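Local coordinates for DUF3822 family protein (Bacteroides thetaiotaomicron VPI-5482, PDB 3HRG) that is of unknown function but has the actin-like ATPase fold, which suggests kinship with the ATPases of that superfamily, at residues Lys76-Ile81 with Leu183-Phe188; Val117-Gly122 with Phe140-Thr145; Arg213-Leu218 with Gln238-Asn243. One frame throughout, in Å; residues are numbered along the deposited sequence. Where two conformers were deposited one is given.

Interaction 1. Residues Lys76-Ile81 with Leu183-Phe188; sequences KRFTMI and LLANSF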
loop_
_atom_site.group_PDB
_atom_site.type_symbol
_atom_site.label_atom_id
_atom_site.label_comp_id
_atom_site.label_asym_id
_atom_site.label_seq_id
_atom_site.Cartn_x
_atom_site.Cartn_y
_atom_site.Cartn_z
ATOM N N LYS A 76 -5.827 6.188 2.011
ATOM C CA LYS A 76 -5.036 7.362 2.404
ATOM C C LYS A 76 -5.035 7.532 3.899
ATOM O O LYS A 76 -4.324 8.413 4.418
ATOM C CB LYS A 76 -5.579 8.650 1.765
ATOM C CG LYS A 76 -6.942 9.080 2.183
ATOM C CD LYS A 76 -7.368 10.312 1.314
ATOM C CE LYS A 76 -8.831 10.325 1.137
ATOM N NZ LYS A 76 -9.220 9.178 0.248
ATOM N N ARG A 77 -5.819 6.716 4.611
ATOM C CA ARG A 77 -5.999 6.882 6.053
ATOM C C ARG A 77 -4.938 6.151 6.845
ATOM O O ARG A 77 -5.202 5.132 7.451
ATOM C CB ARG A 77 -7.408 6.471 6.464
ATOM C CG ARG A 77 -8.477 7.387 5.804
ATOM C CD ARG A 77 -9.877 7.087 6.201
ATOM N NE ARG A 77 -10.084 7.338 7.622
ATOM C CZ ARG A 77 -10.319 8.536 8.170
ATOM N NH1 ARG A 77 -10.399 9.654 7.442
ATOM N NH2 ARG A 77 -10.481 8.618 9.475
ATOM N N PHE A 78 -3.725 6.703 6.794
ATOM C CA PHE A 78 -2.592 6.169 7.546
ATOM C C PHE A 78 -1.711 7.334 7.938
ATOM O O PHE A 78 -1.737 8.409 7.314
ATOM C CB PHE A 78 -1.743 5.116 6.795
ATOM C CG PHE A 78 -0.973 5.668 5.610
ATOM C CD1 PHE A 78 0.298 6.215 5.760
ATOM C CD2 PHE A 78 -1.547 5.672 4.371
ATOM C CE1 PHE A 78 0.987 6.707 4.675
ATOM C CE2 PHE A 78 -0.867 6.166 3.273
ATOM C CZ PHE A 78 0.404 6.713 3.438
ATOM N N THR A 79 -0.939 7.106 8.994
ATOM C CA THR A 79 -0.018 8.081 9.527
ATOM C C THR A 79 1.279 7.387 9.944
ATOM O O THR A 79 1.249 6.350 10.611
ATOM C CB THR A 79 -0.606 8.744 10.761
ATOM O OG1 THR A 79 -1.700 9.576 10.381
ATOM C CG2 THR A 79 0.471 9.598 11.484
HETATM N N MSE A 80 2.412 7.949 9.545
HETATM C CA MSE A 80 3.702 7.383 9.904
HETATM C C MSE A 80 4.283 8.116 11.093
HETATM O O MSE A 80 4.224 9.338 11.139
HETATM C CB MSE A 80 4.666 7.463 8.720
HETATM C CG MSE A 80 6.045 6.836 8.967
HETATM SE SE MSE A 80 7.351 7.961 9.826
HETATM C CE MSE A 80 7.652 9.260 8.407
ATOM N N ILE A 81 4.830 7.352 12.049
ATOM C CA ILE A 81 5.505 7.957 13.195
ATOM C C ILE A 81 6.811 7.180 13.453
ATOM O O ILE A 81 6.867 5.953 13.339
ATOM C CB ILE A 81 4.616 8.041 14.466
ATOM C CG1 ILE A 81 5.259 8.963 15.518
ATOM C CG2 ILE A 81 4.313 6.669 15.012
ATOM C CD1 ILE A 81 4.506 8.949 16.820
ATOM N N LEU A 183 12.112 9.332 5.097
ATOM C CA LEU A 183 12.015 10.768 5.429
ATOM C C LEU A 183 10.562 11.248 5.564
ATOM O O LEU A 183 10.274 12.166 6.341
ATOM C CB LEU A 183 12.678 11.592 4.327
ATOM C CG LEU A 183 14.155 11.344 3.982
ATOM C CD1 LEU A 183 14.518 12.071 2.681
ATOM C CD2 LEU A 183 15.096 11.715 5.117
ATOM N N LEU A 184 9.655 10.619 4.807
ATOM C CA LEU A 184 8.254 10.996 4.770
ATOM C C LEU A 184 7.406 9.917 4.137
ATOM O O LEU A 184 7.853 9.274 3.166
ATOM C CB LEU A 184 8.107 12.282 3.937
ATOM C CG LEU A 184 6.747 12.926 3.656
ATOM C CD1 LEU A 184 6.919 14.478 3.576
ATOM C CD2 LEU A 184 6.083 12.347 2.419
ATOM N N ALA A 185 6.207 9.724 4.696
ATOM C CA ALA A 185 5.196 8.819 4.119
ATOM C C ALA A 185 3.831 9.486 4.293
ATOM O O ALA A 185 3.381 9.673 5.423
ATOM C CB ALA A 185 5.209 7.498 4.804
ATOM N N ASN A 186 3.205 9.904 3.202
ATOM C CA ASN A 186 1.861 10.488 3.306
ATOM C C ASN A 186 1.085 10.257 2.016
ATOM O O ASN A 186 1.651 9.908 0.980
ATOM C CB ASN A 186 1.885 11.986 3.666
ATOM C CG ASN A 186 0.526 12.482 4.167
ATOM O OD1 ASN A 186 -0.194 11.742 4.809
ATOM N ND2 ASN A 186 0.174 13.718 3.856
ATOM N N SER A 187 -0.221 10.403 2.123
ATOM C CA SER A 187 -1.106 10.217 1.007
ATOM C C SER A 187 -1.953 11.465 0.834
ATOM O O SER A 187 -2.364 12.078 1.834
ATOM C CB SER A 187 -1.976 9.019 1.234
ATOM O OG SER A 187 -2.820 8.783 0.123
ATOM N N PHE A 188 -2.214 11.823 -0.422
ATOM C CA PHE A 188 -2.991 13.015 -0.749
ATOM C C PHE A 188 -4.096 12.672 -1.731
ATOM O O PHE A 188 -3.871 11.993 -2.761
ATOM C CB PHE A 188 -2.083 14.087 -1.361
ATOM C CG PHE A 188 -0.852 14.405 -0.541
ATOM C CD1 PHE A 188 0.295 13.618 -0.641
ATOM C CD2 PHE A 188 -0.834 15.500 0.328
ATOM C CE1 PHE A 188 1.456 13.910 0.120
ATOM C CE2 PHE A 188 0.317 15.799 1.091
ATOM C CZ PHE A 188 1.462 15.000 0.984
HETATM O O HOH W 1 -3.227 11.118 4.286
HETATM O O HOH W 2 2.239 10.301 7.748
#
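Two edge strands from different sheets of the actin-like fold meet where Phe78, Met80 and Lys76 touch Ala185 and Ser187. Strand 78-82 borders a three-stranded antiparallel sheet and strand 181-189 a five-stranded mixed one. The short segments run nearly antiparallel, at 170°, but their axes stay 6.5 Å apart, wider than neighbouring strands of one sheet, and two waters lie between the backbones. Water 2 accepts from Met80 N and donates to Ala185 O at 2.7 Å, so it takes the place of a direct strand-to-strand bond. Water 1 lies near the other end, within hydrogen-bonding distance of Lys76 O and Ser187 O.

Along the strand, at a level between the two waters, the ring of Phe78 reaches across, its CG placed between the backbone N and the carbonyl carbon (chi1 68°). Its outer atoms follow the opposite backbone: CE1 approaches Ala185 O, CZ lies beside Asn186 C, and CE2 is 3.7 Å from Ser187 CB. The other edge of strand 78-82 is hydrogen-bonded to strand 117-124, whose Phe121 also touches Phe78. Met80 packs its CB against Ala185 CB at 4.0 Å, and its bent chain brings the terminal CE to 4.1 Å from Leu184 CA. Ser187 OG is hydrogen-bonded to Asp173 on the adjacent strand 171-178, and the same oxygen, Ser187 OG, lies 3.2 Å from Lys76 CB.

Interaction 2. Residues Val117-Gly122 with Phe140-Thr145; sequences VVIIFG and FYSQST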
loop_
_atom_site.group_PDB
_atom_site.type_symbol
_atom_site.label_atom_id
_atom_site.label_comp_id
_atom_site.label_asym_id
_atom_site.label_seq_id
_atom_site.Cartn_x
_atom_site.Cartn_y
_atom_site.Cartn_z
ATOM N N VAL A 117 10.170 2.676 12.034
ATOM C CA VAL A 117 8.958 3.448 11.920
ATOM C C VAL A 117 7.733 2.601 12.210
ATOM O O VAL A 117 7.785 1.343 12.214
ATOM C CB VAL A 117 8.761 4.096 10.524
ATOM C CG1 VAL A 117 9.940 5.004 10.103
ATOM C CG2 VAL A 117 8.526 3.047 9.475
ATOM N N VAL A 118 6.635 3.299 12.462
ATOM C CA VAL A 118 5.332 2.669 12.692
ATOM C C VAL A 118 4.340 3.301 11.788
ATOM O O VAL A 118 4.362 4.505 11.607
ATOM C CB VAL A 118 4.884 2.872 14.142
ATOM C CG1 VAL A 118 3.441 2.279 14.396
ATOM C CG2 VAL A 118 5.896 2.283 15.068
ATOM N N ILE A 119 3.452 2.493 11.210
ATOM C CA ILE A 119 2.379 2.974 10.375
ATOM C C ILE A 119 1.082 2.678 11.148
ATOM O O ILE A 119 0.809 1.509 11.465
ATOM C CB ILE A 119 2.318 2.248 9.022
ATOM C CG1 ILE A 119 3.607 2.494 8.208
ATOM C CG2 ILE A 119 1.043 2.698 8.211
ATOM C CD1 ILE A 119 3.783 3.933 7.761
ATOM N N ILE A 120 0.348 3.746 11.494
ATOM C CA ILE A 120 -0.935 3.696 12.185
ATOM C C ILE A 120 -1.964 3.858 11.070
ATOM O O ILE A 120 -1.819 4.749 10.244
ATOM C CB ILE A 120 -1.081 4.789 13.235
ATOM C CG1 ILE A 120 0.106 4.807 14.213
ATOM C CG2 ILE A 120 -2.383 4.587 13.980
ATOM C CD1 ILE A 120 0.165 6.097 15.137
ATOM N N PHE A 121 -2.963 2.969 11.009
ATOM C CA PHE A 121 -3.902 2.959 9.879
ATOM C C PHE A 121 -5.332 2.582 10.289
ATOM O O PHE A 121 -5.567 1.855 11.235
ATOM C CB PHE A 121 -3.382 2.025 8.756
ATOM C CG PHE A 121 -3.372 0.551 9.103
ATOM C CD1 PHE A 121 -2.311 -0.016 9.808
ATOM C CD2 PHE A 121 -4.418 -0.283 8.710
ATOM C CE1 PHE A 121 -2.295 -1.380 10.125
ATOM C CE2 PHE A 121 -4.401 -1.644 9.027
ATOM C CZ PHE A 121 -3.327 -2.188 9.727
ATOM N N GLY A 122 -6.284 3.102 9.538
ATOM C CA GLY A 122 -7.679 2.842 9.820
ATOM C C GLY A 122 -8.217 1.746 8.924
ATOM O O GLY A 122 -7.745 1.551 7.799
ATOM N N PHE A 140 -3.195 -8.074 9.592
ATOM C CA PHE A 140 -3.666 -6.850 8.886
ATOM C C PHE A 140 -2.561 -5.822 8.701
ATOM O O PHE A 140 -1.864 -5.494 9.670
ATOM C CB PHE A 140 -4.780 -6.191 9.656
ATOM C CG PHE A 140 -6.048 -6.996 9.688
ATOM C CD1 PHE A 140 -6.189 -8.021 10.585
ATOM C CD2 PHE A 140 -7.077 -6.717 8.785
ATOM C CE1 PHE A 140 -7.347 -8.789 10.607
ATOM C CE2 PHE A 140 -8.241 -7.485 8.792
ATOM C CZ PHE A 140 -8.378 -8.485 9.715
ATOM N N TYR A 141 -2.424 -5.320 7.473
ATOM C CA TYR A 141 -1.413 -4.318 7.163
ATOM C C TYR A 141 -1.958 -3.172 6.397
ATOM O O TYR A 141 -2.903 -3.316 5.651
ATOM C CB TYR A 141 -0.337 -4.891 6.244
ATOM C CG TYR A 141 0.405 -6.067 6.822
ATOM C CD1 TYR A 141 1.556 -5.883 7.592
ATOM C CD2 TYR A 141 -0.035 -7.356 6.588
ATOM C CE1 TYR A 141 2.230 -6.950 8.132
ATOM C CE2 TYR A 141 0.624 -8.436 7.124
ATOM C CZ TYR A 141 1.756 -8.229 7.891
ATOM O OH TYR A 141 2.379 -9.314 8.382
ATOM N N SER A 142 -1.344 -2.020 6.606
ATOM C CA SER A 142 -1.559 -0.889 5.761
ATOM C C SER A 142 -0.779 -1.264 4.522
ATOM O O SER A 142 0.280 -1.917 4.629
ATOM C CB SER A 142 -0.897 0.374 6.354
ATOM O OG SER A 142 -0.866 1.469 5.428
ATOM N N GLN A 143 -1.251 -0.880 3.343
ATOM C CA GLN A 143 -0.503 -1.134 2.100
ATOM C C GLN A 143 0.871 -0.431 2.182
ATOM O O GLN A 143 1.863 -0.928 1.628
ATOM C CB GLN A 143 -1.291 -0.683 0.881
ATOM C CG GLN A 143 -0.550 -0.854 -0.425
ATOM C CD GLN A 143 -1.232 -0.258 -1.591
ATOM O OE1 GLN A 143 -1.660 0.893 -1.541
ATOM N NE2 GLN A 143 -1.263 -0.998 -2.709
ATOM N N SER A 144 0.925 0.700 2.892
ATOM C CA SER A 144 2.167 1.430 3.096
ATOM C C SER A 144 3.283 0.631 3.801
ATOM O O SER A 144 4.468 0.880 3.548
ATOM C CB SER A 144 1.904 2.699 3.863
ATOM O OG SER A 144 1.126 3.614 3.101
ATOM N N THR A 145 2.917 -0.335 4.641
ATOM C CA THR A 145 3.912 -1.136 5.374
ATOM C C THR A 145 4.869 -1.943 4.449
ATOM O O THR A 145 6.090 -1.706 4.486
ATOM C CB THR A 145 3.224 -1.955 6.448
ATOM O OG1 THR A 145 2.587 -1.046 7.361
ATOM C CG2 THR A 145 4.219 -2.876 7.171
#
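Phe121 and Ser142 centre a buried contact between the antiparallel sheet of strand 117-124 and the turn that leads from strand 139-142 into helix 144-154. The two strand segments cross at 104° and do not pair; side chains of strand 117-124 pack on the other segment's backbone. The aromatic ring lies under a peptide: Ser142 N sits 3.6 Å above the plane of the Phe121 ring, over its centre, with Tyr141 C on the same face nearer the rim. Ser142 CB adds an off-centre CH-pi contact, 4.1 Å from the centroid of the Phe121 ring, while Phe140 O lies at the ring edge, 3.6 Å from Phe121 CZ.

Van der Waals packing continues the contact. Ile119 CG2, anti to the backbone N, meets Ser142 CB at 3.6 Å, and Ile119 CB lies 3.7 Å from Thr145 OG1 as the side chains slide past each other. An alanine at Phe121 would probably leave the Tyr141-Ser142 peptide without its ring support and open a gap beneath it.

Three polar atoms are served by Asn110 of strand 105-112: Phe140 O, Ser142 N and the hydroxyl Thr145 OG1. With those three met, the side facing strand 117-124 can rely on apolar packing.

Interaction 3. Residues Arg213-Leu218 with Gln238-Asn243; sequences RDELHL and QVFIMN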
loop_
_atom_site.group_PDB
_atom_site.type_symbol
_atom_site.label_atom_id
_atom_site.label_comp_id
_atom_site.label_asym_id
_atom_site.label_seq_id
_atom_site.Cartn_x
_atom_site.Cartn_y
_atom_site.Cartn_z
ATOM N N ARG A 213 19.861 16.123 -9.081
ATOM C CA ARG A 213 20.385 14.872 -8.504
ATOM C C ARG A 213 19.331 13.855 -8.068
ATOM O O ARG A 213 19.434 12.665 -8.377
ATOM C CB ARG A 213 21.221 15.211 -7.252
ATOM C CG ARG A 213 21.847 14.030 -6.437
ATOM C CD ARG A 213 22.329 14.554 -5.065
ATOM N NE ARG A 213 21.187 14.829 -4.154
ATOM C CZ ARG A 213 21.189 15.693 -3.128
ATOM N NH1 ARG A 213 22.252 16.452 -2.868
ATOM N NH2 ARG A 213 20.096 15.853 -2.375
ATOM N N ASP A 214 18.314 14.325 -7.344
ATOM C CA ASP A 214 17.306 13.407 -6.753
ATOM C C ASP A 214 16.318 12.813 -7.753
ATOM O O ASP A 214 16.108 13.362 -8.812
ATOM C CB ASP A 214 16.711 14.062 -5.507
ATOM C CG ASP A 214 17.787 14.429 -4.496
ATOM O OD1 ASP A 214 18.795 13.723 -4.390
ATOM O OD2 ASP A 214 17.638 15.421 -3.776
ATOM N N GLU A 215 15.686 11.706 -7.367
ATOM C CA GLU A 215 14.853 10.968 -8.310
ATOM C C GLU A 215 13.432 10.738 -7.894
ATOM O O GLU A 215 13.151 10.523 -6.723
ATOM C CB GLU A 215 15.499 9.584 -8.597
ATOM C CG GLU A 215 16.905 9.672 -9.202
ATOM C CD GLU A 215 17.572 8.317 -9.496
ATOM O OE1 GLU A 215 16.997 7.228 -9.235
ATOM O OE2 GLU A 215 18.705 8.360 -9.999
ATOM N N LEU A 216 12.546 10.770 -8.899
ATOM C CA LEU A 216 11.132 10.474 -8.730
ATOM C C LEU A 216 10.863 9.175 -9.487
ATOM O O LEU A 216 11.168 9.078 -10.703
ATOM C CB LEU A 216 10.227 11.589 -9.268
ATOM C CG LEU A 216 8.746 11.253 -9.353
ATOM C CD1 LEU A 216 8.206 10.830 -7.954
ATOM C CD2 LEU A 216 7.944 12.428 -9.964
ATOM N N HIS A 217 10.300 8.202 -8.784
ATOM C CA HIS A 217 9.921 6.893 -9.320
ATOM C C HIS A 217 8.398 6.724 -9.167
ATOM O O HIS A 217 7.848 6.832 -8.074
ATOM C CB HIS A 217 10.694 5.786 -8.615
ATOM C CG HIS A 217 12.177 5.854 -8.827
ATOM N ND1 HIS A 217 12.840 4.997 -9.670
ATOM C CD2 HIS A 217 13.123 6.681 -8.310
ATOM C CE1 HIS A 217 14.137 5.290 -9.673
ATOM N NE2 HIS A 217 14.335 6.310 -8.858
ATOM N N LEU A 218 7.720 6.488 -10.277
ATOM C CA LEU A 218 6.265 6.384 -10.304
ATOM C C LEU A 218 5.775 4.976 -10.598
ATOM O O LEU A 218 6.375 4.250 -11.405
ATOM C CB LEU A 218 5.723 7.311 -11.402
ATOM C CG LEU A 218 5.968 8.802 -11.253
ATOM C CD1 LEU A 218 5.670 9.530 -12.553
ATOM C CD2 LEU A 218 5.135 9.342 -10.114
ATOM N N GLN A 238 15.182 13.795 -13.196
ATOM C CA GLN A 238 15.342 12.331 -13.149
ATOM C C GLN A 238 13.988 11.725 -12.730
ATOM O O GLN A 238 13.692 11.627 -11.529
ATOM C CB GLN A 238 16.450 11.909 -12.153
ATOM C CG GLN A 238 17.806 12.714 -12.226
ATOM C CD GLN A 238 18.452 12.754 -13.575
ATOM O OE1 GLN A 238 18.337 11.809 -14.361
ATOM N NE2 GLN A 238 19.208 13.851 -13.851
ATOM N N VAL A 239 13.142 11.422 -13.716
ATOM C CA VAL A 239 11.811 10.834 -13.474
ATOM C C VAL A 239 11.731 9.476 -14.175
ATOM O O VAL A 239 12.085 9.366 -15.347
ATOM C CB VAL A 239 10.647 11.710 -13.992
ATOM C CG1 VAL A 239 9.297 11.078 -13.584
ATOM C CG2 VAL A 239 10.724 13.114 -13.452
ATOM N N PHE A 240 11.286 8.455 -13.457
ATOM C CA PHE A 240 11.178 7.089 -14.012
ATOM C C PHE A 240 9.839 6.427 -13.731
ATOM O O PHE A 240 9.166 6.777 -12.758
ATOM C CB PHE A 240 12.245 6.193 -13.385
ATOM C CG PHE A 240 13.619 6.730 -13.502
ATOM C CD1 PHE A 240 14.383 6.465 -14.620
ATOM C CD2 PHE A 240 14.159 7.502 -12.479
ATOM C CE1 PHE A 240 15.675 6.990 -14.741
ATOM C CE2 PHE A 240 15.457 8.013 -12.591
ATOM C CZ PHE A 240 16.210 7.765 -13.717
ATOM N N ILE A 241 9.442 5.516 -14.624
ATOM C CA ILE A 241 8.246 4.704 -14.458
ATOM C C ILE A 241 8.804 3.379 -14.011
ATOM O O ILE A 241 9.580 2.747 -14.751
ATOM C CB ILE A 241 7.446 4.488 -15.745
ATOM C CG1 ILE A 241 7.026 5.824 -16.346
ATOM C CG2 ILE A 241 6.204 3.571 -15.465
ATOM C CD1 ILE A 241 6.165 6.584 -15.485
HETATM N N MSE A 242 8.436 2.964 -12.813
HETATM C CA MSE A 242 8.945 1.743 -12.247
HETATM C C MSE A 242 8.486 0.495 -12.984
HETATM O O MSE A 242 7.434 0.476 -13.612
HETATM C CB MSE A 242 8.483 1.569 -10.805
HETATM C CG MSE A 242 8.892 2.629 -9.866
HETATM SE SE MSE A 242 8.395 2.067 -8.094
HETATM C CE MSE A 242 9.810 0.753 -7.764
ATOM N N ASN A 243 9.314 -0.535 -12.842
ATOM C CA ASN A 243 9.078 -1.862 -13.373
ATOM C C ASN A 243 8.922 -2.688 -12.075
ATOM O O ASN A 243 9.849 -2.729 -11.258
ATOM C CB ASN A 243 10.259 -2.304 -14.233
ATOM C CG ASN A 243 10.075 -3.673 -14.852
ATOM O OD1 ASN A 243 9.021 -4.292 -14.748
ATOM N ND2 ASN A 243 11.118 -4.149 -15.523
HETATM O O HOH W 3 15.789 15.063 -10.818
#
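His217 and Phe240 both hold CG anti to the carbonyl carbon (chi1 -63° and -54°), which sends their rings out side by side from the same face of a parallel strand pair. The pair belongs to a right-handed beta-alpha-beta crossover in which strand 215-220, helix 225-235 and strand 239-241 follow one another. The backbones are joined by four hydrogen bonds: Leu216 N to Gln238 O, Phe240 N to Leu216 O, Leu218 N to Phe240 O, and Met242 N to Leu218 O at 2.8 Å. Water 3 extends the ladder beyond its first rung, donating to Asp214 O and accepting from Gln238 N.

On the face away from the aromatic pair, Leu216 CD2 and Leu218 CD1 both reach Val239 CG1, each at 4.1 Å. Ile241 CD1 closes on Leu218 CB. From the crossover helix, Leu232 packs on Leu216, both Met229 and Leu232 on Leu218, and Met229 on Ile241.

In the conformer of Glu215 described, His217 NE2 donates in the ring plane to the anti side of Glu215 OE1, at 2.8 Å. The His217 and Phe240 rings are nearly parallel, with planes at 25°, but slid so far that they barely overlap; Phe240 CD2 lies 3.5 Å above the His217 plane, toward its rim.

In the fold
From the N terminus, residues 76-81 open the longest loop, which interaction 1 closes about a hundred residues later at 183-188. Interaction 2 is nested inside it: 117-122 and 140-145 enclose a short loop built largely of helix 125-134. The two contacts touch, since strands 78-82 and 117-124 are neighbours in the antiparallel sheet, and Phe78 also packs on Ser144. Interaction 3 comes afterwards in series, closing the loop around helix 225-235. It shares with interaction 1 the five-stranded sheet, at opposite borders, their centres about 20 Å apart. Together they link the antiparallel sheet to both mixed sheets and complete the far edge of the second.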